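Long-range contacts in glycosyl hydrolase family 2, TIM barrel domain protein (Faecalibacterium prausnitzii A2-165, PDB 6ED2), which probably hydrolyses beta-glucuronides, as a gut bacterial beta-glucuronidase of glycosyl hydrolase family 2: residues G91-E96 against N192-H197; T118-V123 against L159-L164. All blocks are in the same frame, centred on the assembly; numbering follows the deposited sequence.

How the contacts relate
Both contacts lie in the sugar-binding domain of the family 2 hydrolase, on the same side of the chain's centre, and their centres are about 6 Å apart. Along the chain the order is 91-96, 118-123, 159-164, 192-197, so both segments of contact 2 fall, in sequence, between those of contact 1. Strand 152-161 supplies the common element: it pairs antiparallel with 120-125 in contact 2 and with 92-101, which carries the first half of contact 1. Two probable hydrogen bonds join the contacts directly, Asp92 OD1 to Asn161 ND2 at 2.7 Å and Asn192 OD1 to His119 NE2 at 2.8 Å. The second, with Asn192 ND2 to Asn162 O, ties 192-197 to residues flanking strands 120-125 and 152-161.

Contact 1: residues G91-E96 against N192-H197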
ATOM      1  N   GLY A  91     -13.151  22.838  23.040  1.00 24.83           N
ATOM      2  CA  GLY A  91     -13.935  23.810  23.778  1.00 26.67           C
ATOM      3  C   GLY A  91     -15.312  23.254  24.093  1.00 25.84           C
ATOM      4  O   GLY A  91     -15.475  22.052  24.284  1.00 28.30           O
ATOM      5  N   ASP A  92     -16.280  24.173  24.160  1.00 28.49           N
ATOM      6  CA  ASP A  92     -17.680  23.839  24.426  1.00 27.16           C
ATOM      7  C   ASP A  92     -18.395  23.431  23.137  1.00 29.67           C
ATOM      8  O   ASP A  92     -18.218  24.064  22.089  1.00 27.77           O
ATOM      9  CB  ASP A  92     -18.414  25.054  25.007  1.00 33.57           C
ATOM     10  CG  ASP A  92     -18.081  25.334  26.462  1.00 30.56           C
ATOM     11  OD1 ASP A  92     -17.505  24.469  27.164  1.00 33.50           O
ATOM     12  OD2 ASP A  92     -18.414  26.451  26.901  1.00 34.99           O
ATOM     13  N   PHE A  93     -19.232  22.395  23.226  1.00 26.80           N
ATOM     14  CA  PHE A  93     -20.077  21.976  22.115  1.00 28.39           C
ATOM     15  C   PHE A  93     -21.367  21.381  22.676  1.00 33.13           C
ATOM     16  O   PHE A  93     -21.398  20.868  23.800  1.00 32.54           O
ATOM     17  CB  PHE A  93     -19.364  20.962  21.187  1.00 28.30           C
ATOM     18  CG  PHE A  93     -18.715  19.802  21.916  1.00 27.35           C
ATOM     19  CD1 PHE A  93     -19.384  18.588  22.049  1.00 22.73           C
ATOM     20  CD2 PHE A  93     -17.433  19.929  22.466  1.00 27.73           C
ATOM     21  CE1 PHE A  93     -18.811  17.509  22.710  1.00 22.67           C
ATOM     22  CE2 PHE A  93     -16.836  18.859  23.134  1.00 26.34           C
ATOM     23  CZ  PHE A  93     -17.530  17.641  23.258  1.00 26.76           C
ATOM     24  N   TRP A  94     -22.432  21.431  21.868  1.00 30.62           N
ATOM     25  CA  TRP A  94     -23.777  21.098  22.325  1.00 30.08           C
ATOM     26  C   TRP A  94     -24.378  19.952  21.522  1.00 30.61           C
ATOM     27  O   TRP A  94     -24.275  19.911  20.287  1.00 28.65           O
ATOM     28  CB  TRP A  94     -24.713  22.307  22.217  1.00 30.25           C
ATOM     29  CG  TRP A  94     -24.386  23.481  23.101  1.00 29.86           C
ATOM     30  CD1 TRP A  94     -23.381  24.376  22.930  1.00 30.52           C
ATOM     31  CD2 TRP A  94     -25.112  23.905  24.260  1.00 26.63           C
ATOM     32  NE1 TRP A  94     -23.425  25.336  23.917  1.00 32.26           N
ATOM     33  CE2 TRP A  94     -24.479  25.064  24.750  1.00 34.46           C
ATOM     34  CE3 TRP A  94     -26.235  23.412  24.936  1.00 28.28           C
ATOM     35  CZ2 TRP A  94     -24.925  25.738  25.893  1.00 32.95           C
ATOM     36  CZ3 TRP A  94     -26.682  24.078  26.057  1.00 32.51           C
ATOM     37  CH2 TRP A  94     -26.029  25.229  26.527  1.00 34.54           C
ATOM     38  N   TYR A  95     -25.022  19.039  22.238  1.00 25.67           N
ATOM     39  CA  TYR A  95     -25.877  18.011  21.674  1.00 28.90           C
ATOM     40  C   TYR A  95     -27.315  18.289  22.098  1.00 34.55           C
ATOM     41  O   TYR A  95     -27.566  18.792  23.198  1.00 35.14           O
ATOM     42  CB  TYR A  95     -25.471  16.620  22.158  1.00 27.23           C
ATOM     43  CG  TYR A  95     -24.259  16.023  21.491  1.00 31.23           C
ATOM     44  CD1 TYR A  95     -24.401  15.022  20.537  1.00 26.89           C
ATOM     45  CD2 TYR A  95     -22.968  16.423  21.839  1.00 28.28           C
ATOM     46  CE1 TYR A  95     -23.305  14.450  19.931  1.00 28.23           C
ATOM     47  CE2 TYR A  95     -21.847  15.852  21.224  1.00 25.91           C
ATOM     48  CZ  TYR A  95     -22.027  14.871  20.269  1.00 29.98           C
ATOM     49  OH  TYR A  95     -20.938  14.290  19.645  1.00 29.34           O
ATOM     50  N   GLU A  96     -28.262  17.965  21.222  1.00 32.35           N
ATOM     51  CA  GLU A  96     -29.663  18.242  21.508  1.00 30.68           C
ATOM     52  C   GLU A  96     -30.523  17.168  20.863  1.00 32.65           C
ATOM     53  O   GLU A  96     -30.285  16.780  19.716  1.00 37.39           O
ATOM     54  CB  GLU A  96     -30.077  19.625  21.002  1.00 32.24           C
ATOM     55  CG  GLU A  96     -31.506  20.031  21.367  1.00 44.53           C
ATOM     56  CD  GLU A  96     -32.052  21.162  20.494  1.00 42.76           C
ATOM     57  OE1 GLU A  96     -31.597  22.316  20.629  1.00 45.29           O
ATOM     58  OE2 GLU A  96     -32.944  20.892  19.663  1.00 59.28           O
ATOM     59  N   ASN A 192      -7.507  13.064  20.980  1.00 25.26           N
ATOM     60  CA  ASN A 192      -8.468  13.575  21.962  1.00 28.47           C
ATOM     61  C   ASN A 192      -9.907  13.501  21.431  1.00 27.91           C
ATOM     62  O   ASN A 192     -10.621  14.496  21.345  1.00 26.97           O
ATOM     63  CB  ASN A 192      -8.105  15.003  22.359  1.00 22.46           C
ATOM     64  CG  ASN A 192      -8.887  15.486  23.580  1.00 27.59           C
ATOM     65  OD1 ASN A 192      -9.065  14.742  24.546  1.00 27.00           O
ATOM     66  ND2 ASN A 192      -9.358  16.732  23.538  1.00 25.18           N
ATOM     67  N   TYR A 193     -10.332  12.287  21.079  1.00 28.45           N
ATOM     68  CA  TYR A 193     -11.706  12.078  20.632  1.00 26.90           C
ATOM     69  C   TYR A 193     -12.689  12.488  21.726  1.00 32.72           C
ATOM     70  O   TYR A 193     -12.550  12.083  22.886  1.00 28.70           O
ATOM     71  CB  TYR A 193     -11.925  10.609  20.266  1.00 25.58           C
ATOM     72  CG  TYR A 193     -11.364  10.210  18.912  1.00 25.71           C
ATOM     73  CD1 TYR A 193     -11.723  10.905  17.754  1.00 23.70           C
ATOM     74  CD2 TYR A 193     -10.473   9.143  18.797  1.00 19.68           C
ATOM     75  CE1 TYR A 193     -11.203  10.545  16.512  1.00 25.16           C
ATOM     76  CE2 TYR A 193      -9.944   8.779  17.575  1.00 22.79           C
ATOM     77  CZ  TYR A 193     -10.312   9.480  16.434  1.00 25.82           C
ATOM     78  OH  TYR A 193      -9.788   9.097  15.220  1.00 27.77           O
ATOM     79  N   ALA A 194     -13.686  13.292  21.364  1.00 25.80           N
ATOM     80  CA  ALA A 194     -14.737  13.648  22.304  1.00 27.09           C
ATOM     81  C   ALA A 194     -16.085  13.594  21.598  1.00 29.77           C
ATOM     82  O   ALA A 194     -16.168  13.404  20.385  1.00 26.77           O
ATOM     83  CB  ALA A 194     -14.506  15.025  22.915  1.00 25.20           C
ATOM     84  N   GLY A 195     -17.145  13.774  22.376  1.00 27.08           N
ATOM     85  CA  GLY A 195     -18.494  13.617  21.873  1.00 25.04           C
ATOM     86  C   GLY A 195     -19.311  12.806  22.846  1.00 25.81           C
ATOM     87  O   GLY A 195     -19.009  12.800  24.043  1.00 26.28           O
ATOM     88  N   ILE A 196     -20.337  12.114  22.363  1.00 25.04           N
ATOM     89  CA  ILE A 196     -21.119  11.204  23.188  1.00 24.59           C
ATOM     90  C   ILE A 196     -20.867   9.806  22.646  1.00 28.26           C
ATOM     91  O   ILE A 196     -21.429   9.405  21.620  1.00 29.42           O
ATOM     92  CB  ILE A 196     -22.608  11.548  23.198  1.00 25.99           C
ATOM     93  CG1 ILE A 196     -22.817  12.957  23.721  1.00 26.11           C
ATOM     94  CG2 ILE A 196     -23.365  10.575  24.093  1.00 24.51           C
ATOM     95  CD1 ILE A 196     -24.266  13.254  24.005  1.00 26.97           C
ATOM     96  N   HIS A 197     -20.026   9.060  23.349  1.00 27.63           N
ATOM     97  CA  HIS A 197     -19.418   7.849  22.829  1.00 24.26           C
ATOM     98  C   HIS A 197     -20.235   6.597  23.079  1.00 26.13           C
ATOM     99  O   HIS A 197     -19.914   5.549  22.500  1.00 21.02           O
ATOM    100  CB  HIS A 197     -18.029   7.658  23.460  1.00 23.74           C
ATOM    101  CG  HIS A 197     -17.013   8.649  22.992  1.00 25.34           C
ATOM    102  ND1 HIS A 197     -15.910   8.996  23.740  1.00 23.72           N
ATOM    103  CD2 HIS A 197     -16.932   9.361  21.841  1.00 22.93           C
ATOM    104  CE1 HIS A 197     -15.192   9.881  23.072  1.00 27.50           C
ATOM    105  NE2 HIS A 197     -15.782  10.107  21.910  1.00 25.72           N
TER
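Tyr95 and Ile196 make the close part of this contact: Ile196 CG1 sits 3.8 Å from the centroid of the Tyr95 ring and only 4° off its normal, a CH-pi contact over the middle of one face. The CD1 methyl continues over the same face toward the root of the ring and reaches Tyr95 CG at 3.7 Å. Ile196 places CG1 there by setting it anti to its own carbonyl carbon (chi1 -59°), and the two side chains run antiparallel to one another. At the far end of the ring, Tyr95 OH lies 3.4 Å from Gly195 CA. A side chain at Gly195 would collide with that hydroxyl, and a beta carbon there would also press against the carbonyl O of Ala194. In the jelly-roll beta-sandwich usual for family 2 sugar-binding domains, strand 92-101 turns Phe93 and Tyr95 toward the short strand 195-196, which pairs with 75-76 and whose backbone stays well back, with Phe93 and Gly195 CA atoms 8.5 Å apart. Trp46 and Val73 also touch both Tyr95 and Ile196. Cutting Tyr95 back to alanine would probably open a gap against Ile196 CG1 and CD1 and leave that branch without its aromatic face. Packing is looser at Phe93, although this side is buried too: its CZ comes obliquely to Ala194 CB and to Gly195 N, each at 4.0 Å.

Contact 2: residues T118-V123 against L159-L164; sequences THRARV and LANNEL
Arg120, Ala121 and Arg122 pair with Asn161, Ala160 and Leu159 in an antiparallel ladder whose axes run at 169°, ending in a classic beta bulge where His119 and Arg120 both face Asn161. Among the backbone bonds, Arg122 N to Leu159 O (2.7 Å) and its reciprocal Leu159 N to Arg122 O (2.8 Å) are short; at the bulge Asn161 O takes a firm bond from His119 N and a weak one from Arg120 N. Van der Waals contacts flank the ladder: Leu159 CD2 lies alongside the Arg122 chain, whose NE forms a salt bridge with Glu129, while Leu164 CD2 approaches His119 NE2 at 3.6 Å, a nitrogen whose hydrogen bond goes to Asn192 OD1. Side-chain polar bonds gather at Arg120. Its chain bends at chi3 (51°), bringing NH1 to Glu163 O at 2.9 Å and Asn161 OD1 at 3.0 Å, both close to the guanidinium plane; NE pairs with Glu134. Asn161 closes an Asx turn through Glu163 N, and its ND2 bonds both Asp92 OD1 and the anti lone pair of Glu163 OE1. Asn161 OD1 is thus gripped by two donors, Arg120 NH1 on one side of its amide plane and Glu163 N on the other.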
ATOM      1  N   THR A 118     -17.775  12.929  26.810  1.00 27.42           N
ATOM      2  CA  THR A 118     -16.342  13.199  26.862  1.00 23.40           C
ATOM      3  C   THR A 118     -16.099  14.667  26.547  1.00 25.64           C
ATOM      4  O   THR A 118     -16.496  15.133  25.474  1.00 27.72           O
ATOM      5  CB  THR A 118     -15.620  12.290  25.873  1.00 25.89           C
ATOM      6  OG1 THR A 118     -15.972  10.922  26.158  1.00 24.14           O
ATOM      7  CG2 THR A 118     -14.111  12.487  25.948  1.00 21.97           C
ATOM      8  N   HIS A 119     -15.459  15.409  27.463  1.00 25.52           N
ATOM      9  CA  HIS A 119     -14.875  14.958  28.735  1.00 26.20           C
ATOM     10  C   HIS A 119     -15.725  15.301  29.973  1.00 27.87           C
ATOM     11  O   HIS A 119     -15.550  14.730  31.041  1.00 28.39           O
ATOM     12  CB  HIS A 119     -13.500  15.610  28.925  1.00 23.24           C
ATOM     13  CG  HIS A 119     -12.419  15.014  28.091  1.00 25.06           C
ATOM     14  ND1 HIS A 119     -11.971  13.721  28.268  1.00 24.82           N
ATOM     15  CD2 HIS A 119     -11.680  15.536  27.085  1.00 23.37           C
ATOM     16  CE1 HIS A 119     -11.013  13.467  27.392  1.00 25.17           C
ATOM     17  NE2 HIS A 119     -10.822  14.552  26.659  1.00 25.00           N
ATOM     18  N   ARG A 120     -16.590  16.301  29.836  1.00 28.07           N
ATOM     19  CA  ARG A 120     -17.430  16.765  30.934  1.00 30.69           C
ATOM     20  C   ARG A 120     -18.747  17.226  30.329  1.00 30.80           C
ATOM     21  O   ARG A 120     -18.831  17.507  29.129  1.00 26.35           O
ATOM     22  CB  ARG A 120     -16.761  17.898  31.726  1.00 26.81           C
ATOM     23  CG  ARG A 120     -16.351  19.131  30.880  1.00 28.53           C
ATOM     24  CD  ARG A 120     -15.300  20.003  31.610  1.00 25.50           C
ATOM     25  NE  ARG A 120     -14.203  19.151  32.050  1.00 30.51           N
ATOM     26  CZ  ARG A 120     -13.106  18.918  31.334  1.00 33.01           C
ATOM     27  NH1 ARG A 120     -12.922  19.504  30.150  1.00 27.05           N
ATOM     28  NH2 ARG A 120     -12.180  18.106  31.817  1.00 32.38           N
ATOM     29  N   ALA A 121     -19.778  17.315  31.164  1.00 28.49           N
ATOM     30  CA  ALA A 121     -21.117  17.576  30.648  1.00 30.76           C
ATOM     31  C   ALA A 121     -21.956  18.361  31.652  1.00 30.41           C
ATOM     32  O   ALA A 121     -21.849  18.164  32.868  1.00 34.88           O
ATOM     33  CB  ALA A 121     -21.825  16.261  30.291  1.00 27.11           C
ATOM     34  N   ARG A 122     -22.784  19.253  31.120  1.00 32.24           N
ATOM     35  CA  ARG A 122     -23.897  19.868  31.834  1.00 34.78           C
ATOM     36  C   ARG A 122     -25.167  19.531  31.064  1.00 34.91           C
ATOM     37  O   ARG A 122     -25.275  19.838  29.871  1.00 31.87           O
ATOM     38  CB  ARG A 122     -23.717  21.384  31.957  1.00 28.97           C
ATOM     39  CG  ARG A 122     -22.475  21.777  32.758  1.00 33.15           C
ATOM     40  CD  ARG A 122     -22.208  23.258  32.718  1.00 29.02           C
ATOM     41  NE  ARG A 122     -23.323  24.032  33.259  1.00 28.62           N
ATOM     42  CZ  ARG A 122     -23.405  25.355  33.152  1.00 36.89           C
ATOM     43  NH1 ARG A 122     -22.436  26.027  32.528  1.00 29.77           N
ATOM     44  NH2 ARG A 122     -24.443  26.006  33.660  1.00 34.31           N
ATOM     45  N   VAL A 123     -26.113  18.887  31.736  1.00 33.89           N
ATOM     46  CA  VAL A 123     -27.319  18.378  31.100  1.00 30.98           C
ATOM     47  C   VAL A 123     -28.499  19.266  31.478  1.00 34.93           C
ATOM     48  O   VAL A 123     -28.716  19.561  32.660  1.00 34.68           O
ATOM     49  CB  VAL A 123     -27.570  16.916  31.491  1.00 31.01           C
ATOM     50  CG1 VAL A 123     -28.887  16.409  30.902  1.00 25.65           C
ATOM     51  CG2 VAL A 123     -26.394  16.065  31.034  1.00 30.79           C
ATOM     52  N   LEU A 159     -24.485  20.300  27.221  1.00 29.04           N
ATOM     53  CA  LEU A 159     -23.329  21.164  27.032  1.00 30.64           C
ATOM     54  C   LEU A 159     -22.106  20.360  27.454  1.00 35.28           C
ATOM     55  O   LEU A 159     -21.934  20.045  28.638  1.00 31.21           O
ATOM     56  CB  LEU A 159     -23.467  22.449  27.840  1.00 26.96           C
ATOM     57  CG  LEU A 159     -22.193  23.276  27.987  1.00 30.37           C
ATOM     58  CD1 LEU A 159     -21.581  23.590  26.626  1.00 34.21           C
ATOM     59  CD2 LEU A 159     -22.483  24.563  28.770  1.00 26.02           C
ATOM     60  N   ALA A 160     -21.279  19.994  26.482  1.00 30.51           N
ATOM     61  CA  ALA A 160     -20.087  19.209  26.737  1.00 25.56           C
ATOM     62  C   ALA A 160     -18.849  20.048  26.445  1.00 27.32           C
ATOM     63  O   ALA A 160     -18.916  21.105  25.809  1.00 28.55           O
ATOM     64  CB  ALA A 160     -20.098  17.917  25.904  1.00 24.87           C
ATOM     65  N   ASN A 161     -17.708  19.569  26.937  1.00 26.00           N
ATOM     66  CA  ASN A 161     -16.443  20.279  26.798  1.00 25.61           C
ATOM     67  C   ASN A 161     -15.331  19.240  26.719  1.00 27.08           C
ATOM     68  O   ASN A 161     -15.392  18.212  27.401  1.00 26.73           O
ATOM     69  CB  ASN A 161     -16.228  21.242  27.982  1.00 27.49           C
ATOM     70  CG  ASN A 161     -14.952  22.060  27.855  1.00 24.47           C
ATOM     71  OD1 ASN A 161     -13.876  21.585  28.176  1.00 27.43           O
ATOM     72  ND2 ASN A 161     -15.072  23.284  27.360  1.00 26.62           N
ATOM     73  N   ASN A 162     -14.328  19.487  25.871  1.00 26.92           N
ATOM     74  CA  ASN A 162     -13.246  18.519  25.707  1.00 28.44           C
ATOM     75  C   ASN A 162     -11.873  19.126  25.976  1.00 28.93           C
ATOM     76  O   ASN A 162     -10.855  18.575  25.532  1.00 25.24           O
ATOM     77  CB  ASN A 162     -13.288  17.899  24.310  1.00 24.48           C
ATOM     78  CG  ASN A 162     -13.021  18.911  23.217  1.00 25.95           C
ATOM     79  OD1 ASN A 162     -13.002  20.117  23.464  1.00 26.37           O
ATOM     80  ND2 ASN A 162     -12.821  18.425  21.989  1.00 27.82           N
ATOM     81  N   GLU A 163     -11.823  20.252  26.678  1.00 30.20           N
ATOM     82  CA  GLU A 163     -10.544  20.860  27.009  1.00 31.31           C
ATOM     83  C   GLU A 163      -9.783  19.988  27.999  1.00 29.45           C
ATOM     84  O   GLU A 163     -10.368  19.285  28.828  1.00 27.59           O
ATOM     85  CB  GLU A 163     -10.749  22.265  27.570  1.00 29.54           C
ATOM     86  CG  GLU A 163     -11.184  23.236  26.511  1.00 33.98           C
ATOM     87  CD  GLU A 163     -11.601  24.597  27.058  1.00 34.58           C
ATOM     88  OE1 GLU A 163     -12.814  24.852  27.162  1.00 36.70           O
ATOM     89  OE2 GLU A 163     -10.720  25.428  27.336  1.00 39.43           O
ATOM     90  N   LEU A 164      -8.461  20.017  27.873  1.00 30.34           N
ATOM     91  CA  LEU A 164      -7.559  19.252  28.712  1.00 32.08           C
ATOM     92  C   LEU A 164      -6.888  20.145  29.756  1.00 32.27           C
ATOM     93  O   LEU A 164      -6.623  21.325  29.517  1.00 31.07           O
ATOM     94  CB  LEU A 164      -6.501  18.575  27.846  1.00 31.92           C
ATOM     95  CG  LEU A 164      -7.046  17.544  26.852  1.00 32.10           C
ATOM     96  CD1 LEU A 164      -5.901  16.946  26.049  1.00 27.48           C
ATOM     97  CD2 LEU A 164      -7.852  16.458  27.574  1.00 25.85           C
TER